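Local coordinates for protein NADH dehydrogenase (Methanothermobacter marburgensis, PDB 4R81) that binds flavin mononucleotide and, as a flavodoxin-like oxidoreductase, probably passes electrons from NAD(P)H to quinones, at residues K16-E21 / S183-N188; F87-W92 / S154-D159; H138-L143 / L189-R194. One frame throughout, in Å; residues are numbered along the deposited sequence.

Contact 1: K16-E21 / S183-N188; sequences KSFSRE and SCREIN. With FMN (flavin mononucleotide), chain E.
Phe18 plays two roles at once: its backbone N grips the FMN phosphate while its ring reaches off to the side, against the first turn of helix 185-197. With CG anti to the backbone N (chi1 -180°), the ring extends to segment 183-188. Its CE1 comes within 3.5 Å of Arg185 CG, an approach oblique to the ring, and its CZ within 3.6 Å of Asn188 CB, which sits at the ring edge near its plane. The arginine meets the ring through its aliphatic CG, while its guanidinium, 84° from the ring plane, lies beyond it beside Glu21. Asn188 likewise offers its CB to the ring and turns its amide elsewhere, ND2 bonding to Gly175 O. Leu189 and Met177 add further apolar cover around Phe18.

At the outer margin Glu21 reaches over with its chain extended beyond CG and pairs with Arg185 NH2. The modelled separation is too short to be trusted, so this salt bridge is plausible but its detailed geometry is doubtful.

The phosphate is held by the start of helix 18-32. Phe18 N donates to FMN O1P at 2.9 Å. A different oxygen, FMN O2P, accepts from Ser19 N at 2.7 Å. Ser19 OG reaches that same FMN O2P, also at 2.7 Å, and Ser17 OG adds a weak third bond to it. Ser19 OG stands beside its own backbone N, which lets both donors converge on one oxygen. Ser17 is also the N-cap, its OG accepting weakly from Arg20 N. Phosphate binding by backbone N-H groups at a helix start, after the first strand of a parallel sheet, is the FMN phosphate site of the flavodoxin-like fold.

Contact 2: F87-W92 / S154-D159; sequences FIYPLW and SVMLGD. With FMN (flavin mononucleotide), chain E.
The apolar part of this contact centres on one methyl group: Met156 CE meets both Phe87 and Tyr89 where helix 148-162 covers strand 84-90, a central strand of the flavodoxin-like parallel sheet. CE lies 3.9 Å from Phe87 CG and 3.9 Å from Tyr89 CE1, oblique to both rings. The Met156 chain bends at chi2 (71°), which brings CE against both aromatics, and Tyr89 OH lies alongside that chain, 3.9 Å from Met156 CG.

Contacts with FMN follow where the strand ends. Leu91 sets CD2 3.7 Å from flavin N3. Trp92 brings an indole face over the dimethylbenzene end of the flavin, CD1 being 3.4 Å from C7, while Pro90 CG lies over the opposite indole face. Replacing Trp92 by an alanine would probably leave that end of the isoalloxazine without its flat neighbour and Pro90 without the indole it packs on.

The polar bonds lie at the margins. Asp159 N bonds to Ser154 O in a pi-type turn, and Asp159 OD2 to Ser94 OG of the second subunit. In the loop just after the strand, the ribityl hydroxyl O2' donates to Leu91 O at 2.9 Å.

Contact 3: H138-L143 / L189-R194; sequences HTEEDL and LMRARR. With FMN (flavin mononucleotide), chain E.
Glu140 and Arg191 reach toward each other from segments whose nearest CA atoms, their own, are 13.1 Å apart. Both side chains point across the gap, and their lengths are what close it. Glu140 is fully stretched, its CG anti to the backbone N and the chain extended beyond, whereas Arg191 bends near its end (chi3 61°). The carboxylate and guanidinium planes are then only 11° apart, yet OE1 approaches the guanidinium obliquely and stops 3.8 Å from NH2. The salt bridge is therefore long, and the small surface buried between the segments, 48 Å², agrees with a loose surface pairing.

The stronger grip on Arg191 comes from the edge strand 169-174: NH2 forms a salt bridge with Glu172, and NH1 bonds to Ile173 O. Glu140 also rests on Ile173, so the two charged ends meet beside this strand, and the carboxylate is a secondary partner for an arginine already fixed in place.

Helix 140-146, which carries Glu140, is capped by Thr139. Its OG1 accepts from Asp142 N at 3.1 Å and donates to Asp142 OD2 at 2.8 Å, reaching that oxygen from well above the carboxylate plane. Just before the cap, His138 N gives FMN O2 a nearly straight bond, 2.8 Å long with an angle of 167° at the hydrogen, and His138 CD2 lies 3.3 Å from the same oxygen. Such a donor may draw electron density toward O2. A loop after the fourth strand that meets the flavin pyrimidine ring through a backbone N-H is one of the loops at the strand ends that form the FMN site of the flavodoxin-like fold.

In the fold
Residues of all three contacts line one FMN: contact 1 the phosphate, contact 2 the ribityl chain and the isoalloxazine, contact 3 the pyrimidine oxygen O2, next to the ring on which Leu91 packs. Contacts 1 and 3 both use helix 185-197, with centres about 10 Å apart, and meet where Phe18 CE1 lies 3.6 Å from Leu189 CD2. Contact 2 lies nearer the middle of the chain, its centre about 18 Å from that of contact 1 and about 14 Å from that of contact 3. It touches the former through Ser19 OG and Pro90 N (3.6 Å), the latter through Leu91 CD2 and Leu143 CD1 (3.9 Å). Tyr56 of the second subunit also bonds to this FMN.

Contact 1: K16-E21 / S183-N188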
# COMPACT_ATOMS: atom_id res chain seq x y z
N LYS A 16 -5.00 -0.93 -21.89
CA LYS A 16 -3.77 -0.42 -22.45
C LYS A 16 -3.12 0.57 -21.49
O LYS A 16 -3.75 1.53 -21.03
CB LYS A 16 -4.03 0.24 -23.81
CG LYS A 16 -4.51 -0.74 -24.87
CD LYS A 16 -4.61 -0.09 -26.24
CE LYS A 16 -5.92 0.66 -26.42
NZ LYS A 16 -7.07 -0.27 -26.61
N SER A 17 -1.87 0.32 -21.15
CA SER A 17 -1.10 1.19 -20.27
C SER A 17 0.35 0.83 -20.48
O SER A 17 0.66 -0.17 -21.12
CB SER A 17 -1.47 0.95 -18.81
OG SER A 17 -1.07 -0.35 -18.40
N PHE A 18 1.25 1.63 -19.94
CA PHE A 18 2.66 1.30 -20.05
C PHE A 18 2.96 -0.00 -19.32
O PHE A 18 3.77 -0.80 -19.78
CB PHE A 18 3.53 2.44 -19.53
CG PHE A 18 5.01 2.17 -19.62
CD1 PHE A 18 5.62 2.01 -20.86
CD2 PHE A 18 5.77 2.07 -18.48
CE1 PHE A 18 6.99 1.75 -20.94
CE2 PHE A 18 7.13 1.81 -18.55
CZ PHE A 18 7.74 1.66 -19.78
N SER A 19 2.29 -0.23 -18.19
CA SER A 19 2.52 -1.44 -17.41
C SER A 19 2.24 -2.70 -18.25
O SER A 19 2.94 -3.71 -18.13
CB SER A 19 1.66 -1.44 -16.14
OG SER A 19 2.17 -0.50 -15.20
N ARG A 20 1.23 -2.62 -19.10
CA ARG A 20 0.92 -3.73 -20.00
C ARG A 20 2.06 -3.99 -20.99
O ARG A 20 2.38 -5.15 -21.28
CB ARG A 20 -0.39 -3.45 -20.75
CG ARG A 20 -0.83 -4.58 -21.66
CD ARG A 20 -1.60 -5.63 -20.89
NE ARG A 20 -2.75 -5.05 -20.18
CZ ARG A 20 -3.54 -5.75 -19.38
NH1 ARG A 20 -3.31 -7.04 -19.18
NH2 ARG A 20 -4.56 -5.15 -18.77
N GLU A 21 2.68 -2.93 -21.49
CA GLU A 21 3.83 -3.08 -22.38
C GLU A 21 5.02 -3.64 -21.61
O GLU A 21 5.83 -4.39 -22.17
CB GLU A 21 4.18 -1.75 -23.02
CG GLU A 21 3.03 -1.11 -23.79
CD GLU A 21 3.44 0.18 -24.47
OE1 GLU A 21 4.26 0.12 -25.40
OE2 GLU A 21 2.94 1.25 -24.06
N SER A 183 9.56 9.81 -23.49
CA SER A 183 11.03 9.88 -23.56
C SER A 183 11.77 8.72 -22.90
O SER A 183 12.86 8.36 -23.33
CB SER A 183 11.55 11.22 -23.02
OG SER A 183 11.36 11.31 -21.62
N CYS A 184 11.19 8.13 -21.85
CA CYS A 184 11.84 7.02 -21.15
C CYS A 184 11.24 5.67 -21.50
O CYS A 184 11.64 4.64 -20.96
CB CYS A 184 11.76 7.21 -19.64
SG CYS A 184 12.56 8.70 -19.08
N ARG A 185 10.29 5.67 -22.43
CA ARG A 185 9.55 4.46 -22.73
C ARG A 185 10.42 3.33 -23.29
O ARG A 185 10.38 2.20 -22.79
CB ARG A 185 8.40 4.77 -23.69
CG ARG A 185 7.42 3.63 -23.84
CD ARG A 185 6.54 3.82 -25.03
NE ARG A 185 6.15 2.53 -25.59
CZ ARG A 185 5.57 2.38 -26.77
NH1 ARG A 185 5.32 3.45 -27.52
NH2 ARG A 185 5.26 1.17 -27.20
N GLU A 186 11.21 3.63 -24.31
CA GLU A 186 11.98 2.58 -24.97
C GLU A 186 13.06 1.99 -24.06
O GLU A 186 13.28 0.78 -24.06
CB GLU A 186 12.60 3.10 -26.27
CG GLU A 186 12.45 2.14 -27.42
CD GLU A 186 11.02 1.65 -27.55
OE1 GLU A 186 10.82 0.42 -27.65
OE2 GLU A 186 10.09 2.49 -27.55
N ILE A 187 13.72 2.84 -23.29
CA ILE A 187 14.78 2.37 -22.42
C ILE A 187 14.20 1.52 -21.29
O ILE A 187 14.79 0.51 -20.89
CB ILE A 187 15.64 3.55 -21.90
CG1 ILE A 187 16.76 3.08 -20.98
CG2 ILE A 187 14.80 4.60 -21.18
CD1 ILE A 187 17.60 4.23 -20.47
N ASN A 188 13.03 1.90 -20.79
CA ASN A 188 12.41 1.13 -19.73
C ASN A 188 11.92 -0.24 -20.19
O ASN A 188 12.01 -1.22 -19.44
CB ASN A 188 11.29 1.93 -19.05
CG ASN A 188 11.82 2.98 -18.11
OD1 ASN A 188 12.96 2.88 -17.66
ND2 ASN A 188 11.02 4.00 -17.82
N1 FMN E . 4.34 8.41 -9.84
C2 FMN E . 5.32 8.51 -8.88
O2 FMN E . 6.49 8.64 -9.22
N3 FMN E . 5.01 8.45 -7.53
C4 FMN E . 3.70 8.30 -7.13
O4 FMN E . 3.44 8.24 -5.94
C4A FMN E . 2.69 8.20 -8.09
N5 FMN E . 1.37 8.05 -7.72
C5A FMN E . 0.38 7.94 -8.68
C6 FMN E . -0.95 7.78 -8.30
C7 FMN E . -1.95 7.67 -9.26
C7M FMN E . -3.38 7.48 -8.85
C8 FMN E . -1.62 7.72 -10.61
C8M FMN E . -2.69 7.61 -11.66
C9 FMN E . -0.29 7.89 -10.99
C9A FMN E . 0.72 8.00 -10.03
N10 FMN E . 2.04 8.16 -10.40
C10 FMN E . 3.02 8.25 -9.44
C1' FMN E . 2.44 8.19 -11.84
C2' FMN E . 2.39 6.73 -12.30
O2' FMN E . 3.38 5.94 -11.68
C3' FMN E . 2.43 6.63 -13.82
O3' FMN E . 1.17 7.10 -14.28
C4' FMN E . 2.63 5.19 -14.27
O4' FMN E . 3.92 4.72 -13.93
C5' FMN E . 2.42 5.04 -15.76
O5' FMN E . 2.34 3.65 -16.01
P FMN E . 0.94 3.05 -16.52
O1P FMN E . 0.68 3.61 -17.90
O2P FMN E . 1.04 1.54 -16.59
O3P FMN E . -0.15 3.50 -15.57

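Contact 2: F87-W92 / S154-D159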
# COMPACT_ATOMS: atom_id res chain seq x y z
N PHE A 87 6.27 -9.09 -10.05
CA PHE A 87 5.23 -8.14 -9.70
C PHE A 87 5.38 -6.94 -10.62
O PHE A 87 6.43 -6.29 -10.65
CB PHE A 87 5.34 -7.73 -8.23
CG PHE A 87 5.15 -8.87 -7.28
CD1 PHE A 87 6.22 -9.72 -6.97
CD2 PHE A 87 3.91 -9.13 -6.73
CE1 PHE A 87 6.04 -10.80 -6.10
CE2 PHE A 87 3.72 -10.21 -5.85
CZ PHE A 87 4.79 -11.04 -5.55
N ILE A 88 4.34 -6.66 -11.39
CA ILE A 88 4.37 -5.61 -12.39
C ILE A 88 3.19 -4.67 -12.14
O ILE A 88 2.03 -5.09 -12.19
CB ILE A 88 4.30 -6.19 -13.82
CG1 ILE A 88 5.53 -7.09 -14.06
CG2 ILE A 88 4.22 -5.06 -14.86
CD1 ILE A 88 5.54 -7.76 -15.43
N TYR A 89 3.49 -3.41 -11.85
CA TYR A 89 2.47 -2.46 -11.43
C TYR A 89 2.99 -1.03 -11.56
O TYR A 89 4.20 -0.80 -11.59
CB TYR A 89 2.04 -2.73 -9.98
CG TYR A 89 3.18 -2.64 -8.98
CD1 TYR A 89 3.97 -3.74 -8.70
CD2 TYR A 89 3.46 -1.44 -8.33
CE1 TYR A 89 5.02 -3.67 -7.80
CE2 TYR A 89 4.52 -1.36 -7.42
CZ TYR A 89 5.29 -2.48 -7.16
OH TYR A 89 6.33 -2.42 -6.26
N PRO A 90 2.07 -0.06 -11.65
CA PRO A 90 2.44 1.35 -11.56
C PRO A 90 2.56 1.82 -10.11
O PRO A 90 1.81 1.36 -9.23
CB PRO A 90 1.26 2.06 -12.22
CG PRO A 90 0.09 1.18 -11.89
CD PRO A 90 0.63 -0.24 -11.92
N LEU A 91 3.47 2.75 -9.87
CA LEU A 91 3.65 3.34 -8.55
C LEU A 91 2.53 4.33 -8.30
O LEU A 91 2.42 5.32 -9.01
CB LEU A 91 4.99 4.08 -8.49
CG LEU A 91 5.39 4.49 -7.08
CD1 LEU A 91 5.42 3.25 -6.21
CD2 LEU A 91 6.74 5.21 -7.07
N TRP A 92 1.71 4.05 -7.29
CA TRP A 92 0.61 4.93 -6.90
C TRP A 92 0.76 5.32 -5.44
O TRP A 92 0.67 4.47 -4.55
CB TRP A 92 -0.76 4.25 -7.09
CG TRP A 92 -1.19 4.07 -8.52
CD1 TRP A 92 -0.57 4.54 -9.64
CD2 TRP A 92 -2.34 3.34 -8.97
NE1 TRP A 92 -1.27 4.14 -10.76
CE2 TRP A 92 -2.36 3.41 -10.37
CE3 TRP A 92 -3.36 2.64 -8.31
CZ2 TRP A 92 -3.36 2.80 -11.14
CZ3 TRP A 92 -4.35 2.03 -9.07
CH2 TRP A 92 -4.34 2.11 -10.48
N SER A 154 12.61 -1.33 1.28
CA SER A 154 12.36 -1.84 2.63
C SER A 154 11.03 -2.57 2.73
O SER A 154 10.93 -3.62 3.37
CB SER A 154 12.38 -0.70 3.65
OG SER A 154 13.68 -0.14 3.75
N VAL A 155 10.02 -2.01 2.09
CA VAL A 155 8.67 -2.53 2.19
C VAL A 155 8.43 -3.73 1.27
O VAL A 155 8.04 -4.81 1.71
CB VAL A 155 7.65 -1.41 1.91
CG1 VAL A 155 6.22 -1.97 1.83
CG2 VAL A 155 7.74 -0.35 2.99
N MET A 156 8.69 -3.54 -0.02
CA MET A 156 8.38 -4.56 -1.00
C MET A 156 9.43 -5.67 -1.01
O MET A 156 9.10 -6.85 -0.87
CB MET A 156 8.26 -3.92 -2.38
CG MET A 156 7.67 -4.80 -3.43
SD MET A 156 5.90 -5.07 -3.17
CE MET A 156 5.54 -5.92 -4.69
N LEU A 157 10.70 -5.30 -1.15
CA LEU A 157 11.76 -6.30 -1.20
C LEU A 157 12.00 -6.90 0.18
O LEU A 157 12.10 -8.12 0.32
CB LEU A 157 13.05 -5.70 -1.77
CG LEU A 157 12.93 -5.12 -3.18
CD1 LEU A 157 14.28 -4.67 -3.72
CD2 LEU A 157 12.30 -6.14 -4.12
N GLY A 158 12.10 -6.04 1.19
CA GLY A 158 12.41 -6.50 2.53
C GLY A 158 11.29 -7.29 3.18
O GLY A 158 11.41 -8.51 3.36
N ASP A 159 10.21 -6.61 3.55
CA ASP A 159 9.15 -7.25 4.32
C ASP A 159 8.32 -8.22 3.50
O ASP A 159 8.08 -9.36 3.91
CB ASP A 159 8.24 -6.18 4.94
CG ASP A 159 7.21 -6.77 5.88
OD1 ASP A 159 7.57 -7.65 6.69
OD2 ASP A 159 6.03 -6.34 5.82
N1 FMN E . 4.34 8.41 -9.84
C2 FMN E . 5.32 8.51 -8.88
O2 FMN E . 6.49 8.64 -9.22
N3 FMN E . 5.01 8.45 -7.53
C4 FMN E . 3.70 8.30 -7.13
O4 FMN E . 3.44 8.24 -5.94
C4A FMN E . 2.69 8.20 -8.09
N5 FMN E . 1.37 8.05 -7.72
C5A FMN E . 0.38 7.94 -8.68
C6 FMN E . -0.95 7.78 -8.30
C7 FMN E . -1.95 7.67 -9.26
C7M FMN E . -3.38 7.48 -8.85
C8 FMN E . -1.62 7.72 -10.61
C8M FMN E . -2.69 7.61 -11.66
C9 FMN E . -0.29 7.89 -10.99
C9A FMN E . 0.72 8.00 -10.03
N10 FMN E . 2.04 8.16 -10.40
C10 FMN E . 3.02 8.25 -9.44
C1' FMN E . 2.44 8.19 -11.84
C2' FMN E . 2.39 6.73 -12.30
O2' FMN E . 3.38 5.94 -11.68
C3' FMN E . 2.43 6.63 -13.82
O3' FMN E . 1.17 7.10 -14.28
C4' FMN E . 2.63 5.19 -14.27
O4' FMN E . 3.92 4.72 -13.93
C5' FMN E . 2.42 5.04 -15.76
O5' FMN E . 2.34 3.65 -16.01
P FMN E . 0.94 3.05 -16.52
O1P FMN E . 0.68 3.61 -17.90
O2P FMN E . 1.04 1.54 -16.59
O3P FMN E . -0.15 3.50 -15.57

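Contact 3: H138-L143 / L189-R194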
# COMPACT_ATOMS: atom_id res chain seq x y z
N HIS A 138 7.83 9.75 -11.44
CA HIS A 138 9.13 10.30 -11.06
C HIS A 138 10.26 9.47 -11.64
O HIS A 138 10.10 8.28 -11.89
CB HIS A 138 9.26 10.37 -9.54
CG HIS A 138 8.50 11.51 -8.93
ND1 HIS A 138 8.79 12.82 -9.22
CD2 HIS A 138 7.46 11.53 -8.07
CE1 HIS A 138 7.97 13.61 -8.55
NE2 HIS A 138 7.15 12.85 -7.85
N THR A 139 11.41 10.09 -11.85
CA THR A 139 12.59 9.33 -12.24
C THR A 139 13.11 8.57 -11.04
O THR A 139 12.85 8.95 -9.89
CB THR A 139 13.70 10.24 -12.78
OG1 THR A 139 14.04 11.21 -11.79
CG2 THR A 139 13.23 10.95 -14.05
N GLU A 140 13.84 7.49 -11.29
CA GLU A 140 14.43 6.72 -10.21
C GLU A 140 15.40 7.61 -9.45
O GLU A 140 15.54 7.49 -8.24
CB GLU A 140 15.16 5.49 -10.75
CG GLU A 140 15.79 4.63 -9.67
CD GLU A 140 16.44 3.39 -10.22
OE1 GLU A 140 16.71 3.34 -11.44
OE2 GLU A 140 16.66 2.45 -9.42
N GLU A 141 16.04 8.52 -10.17
CA GLU A 141 16.97 9.47 -9.55
C GLU A 141 16.27 10.33 -8.49
O GLU A 141 16.78 10.50 -7.38
CB GLU A 141 17.61 10.35 -10.63
CG GLU A 141 18.66 11.32 -10.10
CD GLU A 141 18.32 12.78 -10.37
OE1 GLU A 141 18.90 13.36 -11.32
OE2 GLU A 141 17.48 13.35 -9.64
N ASP A 142 15.11 10.86 -8.85
CA ASP A 142 14.34 11.69 -7.92
C ASP A 142 13.82 10.86 -6.75
O ASP A 142 13.82 11.33 -5.61
CB ASP A 142 13.20 12.40 -8.65
CG ASP A 142 13.70 13.53 -9.54
OD1 ASP A 142 14.56 14.31 -9.09
OD2 ASP A 142 13.23 13.62 -10.70
N LEU A 143 13.40 9.63 -7.02
CA LEU A 143 12.93 8.74 -5.95
C LEU A 143 14.07 8.28 -5.02
O LEU A 143 13.86 8.14 -3.82
CB LEU A 143 12.20 7.52 -6.53
CG LEU A 143 10.89 7.78 -7.27
CD1 LEU A 143 10.39 6.47 -7.86
CD2 LEU A 143 9.83 8.39 -6.35
N LEU A 189 11.43 -0.32 -21.43
CA LEU A 189 11.02 -1.60 -22.00
C LEU A 189 12.24 -2.48 -22.25
O LEU A 189 12.16 -3.71 -22.14
CB LEU A 189 10.23 -1.38 -23.30
CG LEU A 189 8.85 -0.73 -23.14
CD1 LEU A 189 8.12 -0.64 -24.48
CD2 LEU A 189 8.00 -1.49 -22.13
N MET A 190 13.37 -1.86 -22.59
CA MET A 190 14.62 -2.60 -22.75
C MET A 190 15.01 -3.24 -21.41
O MET A 190 15.44 -4.39 -21.36
CB MET A 190 15.74 -1.69 -23.26
CG MET A 190 16.96 -2.43 -23.79
SD MET A 190 18.40 -1.38 -24.08
CE MET A 190 17.65 -0.01 -24.96
N ARG A 191 14.86 -2.47 -20.33
CA ARG A 191 15.17 -2.97 -18.99
C ARG A 191 14.24 -4.12 -18.59
O ARG A 191 14.69 -5.12 -18.03
CB ARG A 191 15.11 -1.82 -17.97
CG ARG A 191 16.20 -0.76 -18.20
CD ARG A 191 16.05 0.43 -17.29
NE ARG A 191 16.15 0.05 -15.89
CZ ARG A 191 15.64 0.76 -14.89
NH1 ARG A 191 14.97 1.87 -15.14
NH2 ARG A 191 15.77 0.33 -13.64
N ALA A 192 12.96 -3.97 -18.89
CA ALA A 192 11.99 -5.00 -18.57
C ALA A 192 12.31 -6.30 -19.30
O ALA A 192 12.28 -7.39 -18.72
CB ALA A 192 10.59 -4.53 -18.90
N ARG A 193 12.63 -6.19 -20.58
CA ARG A 193 12.97 -7.36 -21.38
C ARG A 193 14.23 -8.03 -20.82
O ARG A 193 14.28 -9.25 -20.68
CB ARG A 193 13.16 -6.96 -22.85
CG ARG A 193 13.21 -8.12 -23.83
CD ARG A 193 12.91 -7.63 -25.25
NE ARG A 193 13.05 -6.18 -25.37
CZ ARG A 193 12.05 -5.33 -25.62
NH1 ARG A 193 12.29 -4.03 -25.69
NH2 ARG A 193 10.82 -5.78 -25.81
N ARG A 194 15.21 -7.21 -20.47
CA ARG A 194 16.47 -7.70 -19.92
C ARG A 194 16.23 -8.46 -18.62
O ARG A 194 16.88 -9.47 -18.36
CB ARG A 194 17.44 -6.54 -19.70
CG ARG A 194 18.83 -6.95 -19.24
CD ARG A 194 19.70 -5.73 -18.93
NE ARG A 194 19.88 -4.90 -20.11
CZ ARG A 194 19.77 -3.57 -20.12
NH1 ARG A 194 19.47 -2.91 -19.01
NH2 ARG A 194 19.94 -2.91 -21.26
N1 FMN E . 4.34 8.41 -9.84
C2 FMN E . 5.32 8.51 -8.88
O2 FMN E . 6.49 8.64 -9.22
N3 FMN E . 5.01 8.45 -7.53
C4 FMN E . 3.70 8.30 -7.13
O4 FMN E . 3.44 8.24 -5.94
C4A FMN E . 2.69 8.20 -8.09
N5 FMN E . 1.37 8.05 -7.72
C5A FMN E . 0.38 7.94 -8.68
C6 FMN E . -0.95 7.78 -8.30
C7 FMN E . -1.95 7.67 -9.26
C7M FMN E . -3.38 7.48 -8.85
C8 FMN E . -1.62 7.72 -10.61
C8M FMN E . -2.69 7.61 -11.66
C9 FMN E . -0.29 7.89 -10.99
C9A FMN E . 0.72 8.00 -10.03
N10 FMN E . 2.04 8.16 -10.40
C10 FMN E . 3.02 8.25 -9.44
C1' FMN E . 2.44 8.19 -11.84
C2' FMN E . 2.39 6.73 -12.30
O2' FMN E . 3.38 5.94 -11.68
C3' FMN E . 2.43 6.63 -13.82
O3' FMN E . 1.17 7.10 -14.28
C4' FMN E . 2.63 5.19 -14.27
O4' FMN E . 3.92 4.72 -13.93
C5' FMN E . 2.42 5.04 -15.76
O5' FMN E . 2.34 3.65 -16.01
P FMN E . 0.94 3.05 -16.52
O1P FMN E . 0.68 3.61 -17.90
O2P FMN E . 1.04 1.54 -16.59
O3P FMN E . -0.15 3.50 -15.57